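Local coordinates for glycosylation Associate Protein 3 (Streptococcus agalactiae serotype V, PDB 6OYC), which is a component of the Gap123 complex of the accessory Sec system and probably supports glycosylation and export of secreted proteins, perhaps through sugar binding, at residues G67-L72 with S107-Y112; F85-F90 with F100-K105. All coordinates share one frame; numbering follows the deposited sequence.

After several earlier strands and a short helix, the chain enters strand 69-78, which pairs with strand 107-111 in contact 1 and closes a loop of 34 residues. Inside that loop lies contact 2, where strands 84-91 and 97-103 form a beta hairpin; it is fully nested, and the two contacts do not cross. Contact 1 belongs to one antiparallel sheet, contact 2 to another, and the chain passes between the sheets at both ends of the hairpin. The contact centres are about 11 Å apart and their side chains meet: F110 CZ packs on I88 CD1 at 3.5 Å, while L72 and I108 face L103. Together they tie two facing sheets within the accessory Sec family region.

Contact 1: residues G67-L72 with S107-Y112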
loop_
_atom_site.group_PDB
_atom_site.type_symbol
_atom_site.label_atom_id
_atom_site.label_comp_id
_atom_site.label_asym_id
_atom_site.label_seq_id
_atom_site.Cartn_x
_atom_site.Cartn_y
_atom_site.Cartn_z
ATOM N N GLY C 67 14.219 10.001 -21.342
ATOM C CA GLY C 67 14.166 8.988 -22.373
ATOM C C GLY C 67 13.640 7.636 -21.935
ATOM O O GLY C 67 13.436 6.772 -22.789
ATOM N N THR C 68 13.411 7.422 -20.642
ATOM C CA THR C 68 12.822 6.176 -20.166
ATOM C C THR C 68 11.298 6.254 -20.264
ATOM O O THR C 68 10.709 7.340 -20.202
ATOM C CB THR C 68 13.292 5.907 -18.728
ATOM O OG1 THR C 68 14.692 5.613 -18.761
ATOM C CG2 THR C 68 12.535 4.744 -18.031
ATOM N N ARG C 69 10.669 5.099 -20.486
ATOM C CA ARG C 69 9.214 5.005 -20.535
ATOM C C ARG C 69 8.660 4.752 -19.143
ATOM O O ARG C 69 9.198 3.942 -18.393
ATOM C CB ARG C 69 8.758 3.866 -21.444
ATOM C CG ARG C 69 9.102 4.000 -22.912
ATOM C CD ARG C 69 8.407 2.906 -23.760
ATOM N NE ARG C 69 8.725 1.547 -23.310
ATOM C CZ ARG C 69 9.848 0.902 -23.616
ATOM N NH1 ARG C 69 10.761 1.491 -24.377
ATOM N NH2 ARG C 69 10.059 -0.331 -23.168
ATOM N N TYR C 70 7.554 5.408 -18.817
ATOM C CA TYR C 70 6.877 5.157 -17.560
ATOM C C TYR C 70 5.378 4.996 -17.778
ATOM O O TYR C 70 4.793 5.526 -18.729
ATOM C CB TYR C 70 7.146 6.274 -16.545
ATOM C CG TYR C 70 8.606 6.439 -16.202
ATOM C CD1 TYR C 70 9.179 5.759 -15.127
ATOM C CD2 TYR C 70 9.419 7.295 -16.951
ATOM C CE1 TYR C 70 10.533 5.929 -14.809
ATOM C CE2 TYR C 70 10.760 7.472 -16.641
ATOM C CZ TYR C 70 11.309 6.790 -15.572
ATOM O OH TYR C 70 12.640 6.973 -15.292
ATOM N N SER C 71 4.770 4.256 -16.860
ATOM C CA SER C 71 3.330 4.066 -16.792
ATOM C C SER C 71 2.761 4.825 -15.596
ATOM O O SER C 71 3.278 4.719 -14.477
ATOM C CB SER C 71 2.991 2.581 -16.669
ATOM O OG SER C 71 1.604 2.420 -16.456
ATOM N N LEU C 72 1.694 5.584 -15.830
ATOM C CA LEU C 72 0.959 6.256 -14.767
ATOM C C LEU C 72 -0.469 5.751 -14.781
ATOM O O LEU C 72 -1.129 5.778 -15.827
ATOM C CB LEU C 72 0.981 7.768 -14.935
ATOM C CG LEU C 72 0.306 8.585 -13.830
ATOM C CD1 LEU C 72 1.104 8.474 -12.530
ATOM C CD2 LEU C 72 0.190 10.031 -14.287
ATOM N N SER C 107 -4.725 4.331 -17.486
ATOM C CA SER C 107 -3.278 4.400 -17.475
ATOM C C SER C 107 -2.807 5.074 -18.754
ATOM O O SER C 107 -3.537 5.161 -19.743
ATOM C CB SER C 107 -2.658 3.012 -17.338
ATOM O OG SER C 107 -3.125 2.167 -18.370
ATOM N N ILE C 108 -1.583 5.592 -18.704
ATOM C CA ILE C 108 -0.879 6.073 -19.883
ATOM C C ILE C 108 0.573 5.647 -19.754
ATOM O O ILE C 108 1.068 5.320 -18.674
ATOM C CB ILE C 108 -0.960 7.611 -20.093
ATOM C CG1 ILE C 108 -0.349 8.358 -18.907
ATOM C CG2 ILE C 108 -2.397 8.069 -20.365
ATOM C CD1 ILE C 108 -0.326 9.882 -19.104
ATOM N N ILE C 109 1.251 5.639 -20.883
ATOM C CA ILE C 109 2.683 5.442 -20.925
ATOM C C ILE C 109 3.275 6.658 -21.610
ATOM O O ILE C 109 2.807 7.060 -22.680
ATOM C CB ILE C 109 3.057 4.141 -21.651
ATOM C CG1 ILE C 109 2.484 2.951 -20.879
ATOM C CG2 ILE C 109 4.579 4.016 -21.773
ATOM C CD1 ILE C 109 2.899 1.602 -21.432
ATOM N N PHE C 110 4.279 7.253 -20.987
ATOM C CA PHE C 110 4.919 8.435 -21.531
ATOM C C PHE C 110 6.419 8.247 -21.414
ATOM O O PHE C 110 6.897 7.446 -20.606
ATOM C CB PHE C 110 4.491 9.696 -20.778
ATOM C CG PHE C 110 4.966 9.726 -19.334
ATOM C CD1 PHE C 110 4.220 9.111 -18.335
ATOM C CD2 PHE C 110 6.160 10.349 -18.987
ATOM C CE1 PHE C 110 4.647 9.122 -17.011
ATOM C CE2 PHE C 110 6.601 10.364 -17.670
ATOM C CZ PHE C 110 5.843 9.745 -16.675
ATOM N N ILE C 111 7.159 9.006 -22.217
ATOM C CA ILE C 111 8.606 9.107 -22.081
ATOM C C ILE C 111 8.931 10.362 -21.283
ATOM O O ILE C 111 8.434 11.445 -21.597
ATOM C CB ILE C 111 9.292 9.128 -23.455
ATOM C CG1 ILE C 111 9.401 7.695 -23.989
ATOM C CG2 ILE C 111 10.654 9.775 -23.352
ATOM C CD1 ILE C 111 9.359 7.629 -25.483
ATOM N N TYR C 112 9.726 10.215 -20.233
ATOM C CA TYR C 112 10.201 11.382 -19.508
ATOM C C TYR C 112 11.084 12.191 -20.450
ATOM O O TYR C 112 12.129 11.686 -20.883
ATOM C CB TYR C 112 10.971 10.969 -18.258
ATOM C CG TYR C 112 11.333 12.112 -17.333
ATOM C CD1 TYR C 112 10.340 12.867 -16.685
ATOM C CD2 TYR C 112 12.675 12.427 -17.082
ATOM C CE1 TYR C 112 10.688 13.916 -15.815
ATOM C CE2 TYR C 112 13.028 13.463 -16.209
ATOM C CZ TYR C 112 12.035 14.207 -15.581
ATOM O OH TYR C 112 12.403 15.241 -14.736
#
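An antiparallel ladder in a beta sheet joins G67-L72, on an inner strand, to S107-Y112, with Y70 opposite F110 and L72 opposite I108 as hydrogen-bonded pairs. Each of these pairs is closed by two backbone bonds, Y70 N to F110 O being 2.8 Å. Beyond the strand ends the ladder runs on: Y112 N donates to T68 O, and G67 N reaches Y112 O at 2.7 Å in an almost straight bond (175°). G67 has a positive phi, where a side chain would jam against the preceding carbonyl.

On the inward face F110 CG stands between its backbone N and carbonyl carbon (chi1 66°). Y70 CB makes an off-centre CH-pi contact with the F110 ring, 4.1 Å from its centroid and nearest to CZ; the two rings are inclined by 31°. Y70 CE2 meets Y112 CB at 3.9 Å, and the Y70 hydroxyl is hydrogen-bonded to R65 N. L72 CB lies at the edge of the F110 ring. The other face carries R69, S71, I109 and I111, where R69 CG rests 3.9 Å from I111 CG1. Strand 130-140 flanks 69-72 on its other side, and the alternation of buried and more exposed side chains is that of a beta sandwich, consistent with a galactose-binding-domain-like (jelly-roll) fold.

Contact 2: residues F85-F90 with F100-K105; sequences FVRIEF and FELLKK
R87 and F100 meet by a cation-pi stack across the beta hairpin of strands 84-91 and 97-103. R87 CB starts against L102, 3.6 Å from its CD2, and CG, anti to the backbone N (chi1 -179°), touches both that methyl and F100 CD2. The chain then runs extended toward the ring, CD coming 4.0 Å from F100 CD2 at its rim, and NE passes near CD2 and CG. The guanidinium lies over the face, CZ 3.7 Å from the ring centroid, with the two planes only 11° apart. At the tip NH1 stands over the middle of the ring, 3.4 Å above its plane, and NH2 lies above CD1.

The rotation of the guanidinium is fixed from its edge by E89, two residues along the same strand. R87 NE and NH2 both donate to E89 OE1, each at 3.0 Å, in a side-on salt bridge; they approach from the same face of the carboxylate, well out of its plane. E89 OE2 is held by S97 OG. The carboxylate and the pi face would both be expected to favour the charged guanidinium.

On the opposite face of the sheet V86 and L103 point the same way, their CB atoms 4.0 Å apart, and I88 CG2 touches E101 CB at the same distance. Four backbone bonds join the strands, L103 N to V86 O being 2.7 Å. Near the strand end F85 CB comes to 3.2 Å from L103 O.

Within this chain strand 97-103 is outermost in the four-stranded sheet, whereas 84-91 is bonded on its other side to strand 118-125. V86, I88 and L103 turn inward to L72, F110 and I108 of strands 69-78 and 107-111, leaving the arginine-phenylalanine stack on the outward face.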
loop_
_atom_site.group_PDB
_atom_site.type_symbol
_atom_site.label_atom_id
_atom_site.label_comp_id
_atom_site.label_asym_id
_atom_site.label_seq_id
_atom_site.Cartn_x
_atom_site.Cartn_y
_atom_site.Cartn_z
ATOM N N PHE C 85 -9.479 13.669 -14.224
ATOM C CA PHE C 85 -8.305 13.309 -15.002
ATOM C C PHE C 85 -7.023 13.800 -14.329
ATOM O O PHE C 85 -7.040 14.474 -13.292
ATOM C CB PHE C 85 -8.418 13.810 -16.456
ATOM C CG PHE C 85 -8.412 15.301 -16.606
ATOM C CD1 PHE C 85 -9.604 16.021 -16.569
ATOM C CD2 PHE C 85 -7.226 15.985 -16.829
ATOM C CE1 PHE C 85 -9.607 17.409 -16.713
ATOM C CE2 PHE C 85 -7.219 17.368 -16.984
ATOM C CZ PHE C 85 -8.414 18.083 -16.928
ATOM N N VAL C 86 -5.897 13.407 -14.925
ATOM C CA VAL C 86 -4.582 13.593 -14.342
ATOM C C VAL C 86 -3.675 14.232 -15.388
ATOM O O VAL C 86 -3.586 13.755 -16.524
ATOM C CB VAL C 86 -3.990 12.261 -13.832
ATOM C CG1 VAL C 86 -2.604 12.468 -13.270
ATOM C CG2 VAL C 86 -4.881 11.659 -12.758
ATOM N N ARG C 87 -3.006 15.304 -15.001
ATOM C CA ARG C 87 -2.071 16.024 -15.846
ATOM C C ARG C 87 -0.670 15.900 -15.253
ATOM O O ARG C 87 -0.423 16.329 -14.113
ATOM C CB ARG C 87 -2.489 17.488 -15.954
ATOM C CG ARG C 87 -1.598 18.345 -16.827
ATOM C CD ARG C 87 -2.298 19.699 -17.115
ATOM N NE ARG C 87 -1.346 20.733 -17.532
ATOM C CZ ARG C 87 -1.529 21.561 -18.561
ATOM N NH1 ARG C 87 -2.635 21.488 -19.299
ATOM N NH2 ARG C 87 -0.605 22.474 -18.847
ATOM N N ILE C 88 0.240 15.309 -16.022
ATOM C CA ILE C 88 1.658 15.344 -15.705
ATOM C C ILE C 88 2.298 16.422 -16.562
ATOM O O ILE C 88 2.116 16.445 -17.787
ATOM C CB ILE C 88 2.319 13.969 -15.918
ATOM C CG1 ILE C 88 3.811 14.027 -15.618
ATOM C CG2 ILE C 88 2.087 13.433 -17.317
ATOM C CD1 ILE C 88 4.410 12.635 -15.393
ATOM N N GLU C 89 3.022 17.336 -15.922
ATOM C CA GLU C 89 3.632 18.464 -16.610
ATOM C C GLU C 89 5.122 18.519 -16.302
ATOM O O GLU C 89 5.528 18.298 -15.159
ATOM C CB GLU C 89 2.969 19.793 -16.206
ATOM C CG GLU C 89 3.408 20.976 -17.069
ATOM C CD GLU C 89 2.333 22.058 -17.191
ATOM O OE1 GLU C 89 1.263 21.952 -16.553
ATOM O OE2 GLU C 89 2.569 23.029 -17.924
ATOM N N PHE C 90 5.925 18.832 -17.317
ATOM C CA PHE C 90 7.372 18.864 -17.208
ATOM C C PHE C 90 7.880 20.304 -17.262
ATOM O O PHE C 90 7.317 21.156 -17.965
ATOM C CB PHE C 90 8.008 18.001 -18.308
ATOM C CG PHE C 90 7.355 16.629 -18.441
ATOM C CD1 PHE C 90 7.547 15.652 -17.472
ATOM C CD2 PHE C 90 6.517 16.341 -19.507
ATOM C CE1 PHE C 90 6.924 14.388 -17.579
ATOM C CE2 PHE C 90 5.895 15.083 -19.624
ATOM C CZ PHE C 90 6.101 14.112 -18.655
ATOM N N PHE C 100 3.392 18.472 -21.489
ATOM C CA PHE C 100 2.496 17.772 -20.578
ATOM C C PHE C 100 1.787 16.646 -21.316
ATOM O O PHE C 100 1.816 16.566 -22.544
ATOM C CB PHE C 100 1.502 18.734 -19.915
ATOM C CG PHE C 100 0.287 19.057 -20.748
ATOM C CD1 PHE C 100 0.307 20.110 -21.656
ATOM C CD2 PHE C 100 -0.889 18.346 -20.586
ATOM C CE1 PHE C 100 -0.827 20.426 -22.411
ATOM C CE2 PHE C 100 -2.029 18.655 -21.335
ATOM C CZ PHE C 100 -2.001 19.693 -22.242
ATOM N N GLU C 101 1.158 15.768 -20.530
ATOM C CA GLU C 101 0.332 14.665 -21.013
ATOM C C GLU C 101 -0.826 14.454 -20.040
ATOM O O GLU C 101 -0.745 14.823 -18.865
ATOM C CB GLU C 101 1.141 13.370 -21.174
ATOM C CG GLU C 101 2.412 13.497 -22.032
ATOM C CD GLU C 101 2.131 13.795 -23.521
ATOM O OE1 GLU C 101 3.072 14.159 -24.258
ATOM O OE2 GLU C 101 0.980 13.642 -23.968
ATOM N N LEU C 102 -1.908 13.850 -20.538
ATOM C CA LEU C 102 -3.138 13.676 -19.779
ATOM C C LEU C 102 -3.520 12.209 -19.656
ATOM O O LEU C 102 -3.482 11.449 -20.629
ATOM C CB LEU C 102 -4.315 14.412 -20.412
ATOM C CG LEU C 102 -4.258 15.929 -20.455
ATOM C CD1 LEU C 102 -5.580 16.487 -20.992
ATOM C CD2 LEU C 102 -3.912 16.496 -19.084
ATOM N N LEU C 103 -3.939 11.835 -18.457
ATOM C CA LEU C 103 -4.498 10.525 -18.176
ATOM C C LEU C 103 -5.981 10.717 -17.895
ATOM O O LEU C 103 -6.352 11.428 -16.959
ATOM C CB LEU C 103 -3.768 9.884 -16.998
ATOM C CG LEU C 103 -4.436 8.828 -16.126
ATOM C CD1 LEU C 103 -4.792 7.646 -16.970
ATOM C CD2 LEU C 103 -3.467 8.425 -15.024
ATOM N N LYS C 104 -6.822 10.127 -18.733
ATOM C CA LYS C 104 -8.265 10.247 -18.615
ATOM C C LYS C 104 -8.945 8.957 -18.197
ATOM O O LYS C 104 -9.867 8.994 -17.381
ATOM C CB LYS C 104 -8.861 10.728 -19.940
ATOM C CG LYS C 104 -8.465 12.170 -20.285
ATOM C CD LYS C 104 -9.668 13.008 -20.740
ATOM C CE LYS C 104 -9.252 14.386 -21.262
ATOM N NZ LYS C 104 -10.365 15.103 -21.971
ATOM N N LYS C 105 -8.512 7.808 -18.716
ATOM C CA LYS C 105 -9.216 6.580 -18.376
ATOM C C LYS C 105 -8.496 5.880 -17.233
ATOM O O LYS C 105 -8.778 6.179 -16.068
ATOM C CB LYS C 105 -9.374 5.670 -19.604
ATOM C CG LYS C 105 -10.400 6.207 -20.631
ATOM C CD LYS C 105 -10.897 5.149 -21.633
ATOM C CE LYS C 105 -11.676 5.775 -22.803
ATOM N NZ LYS C 105 -13.101 6.104 -22.478
#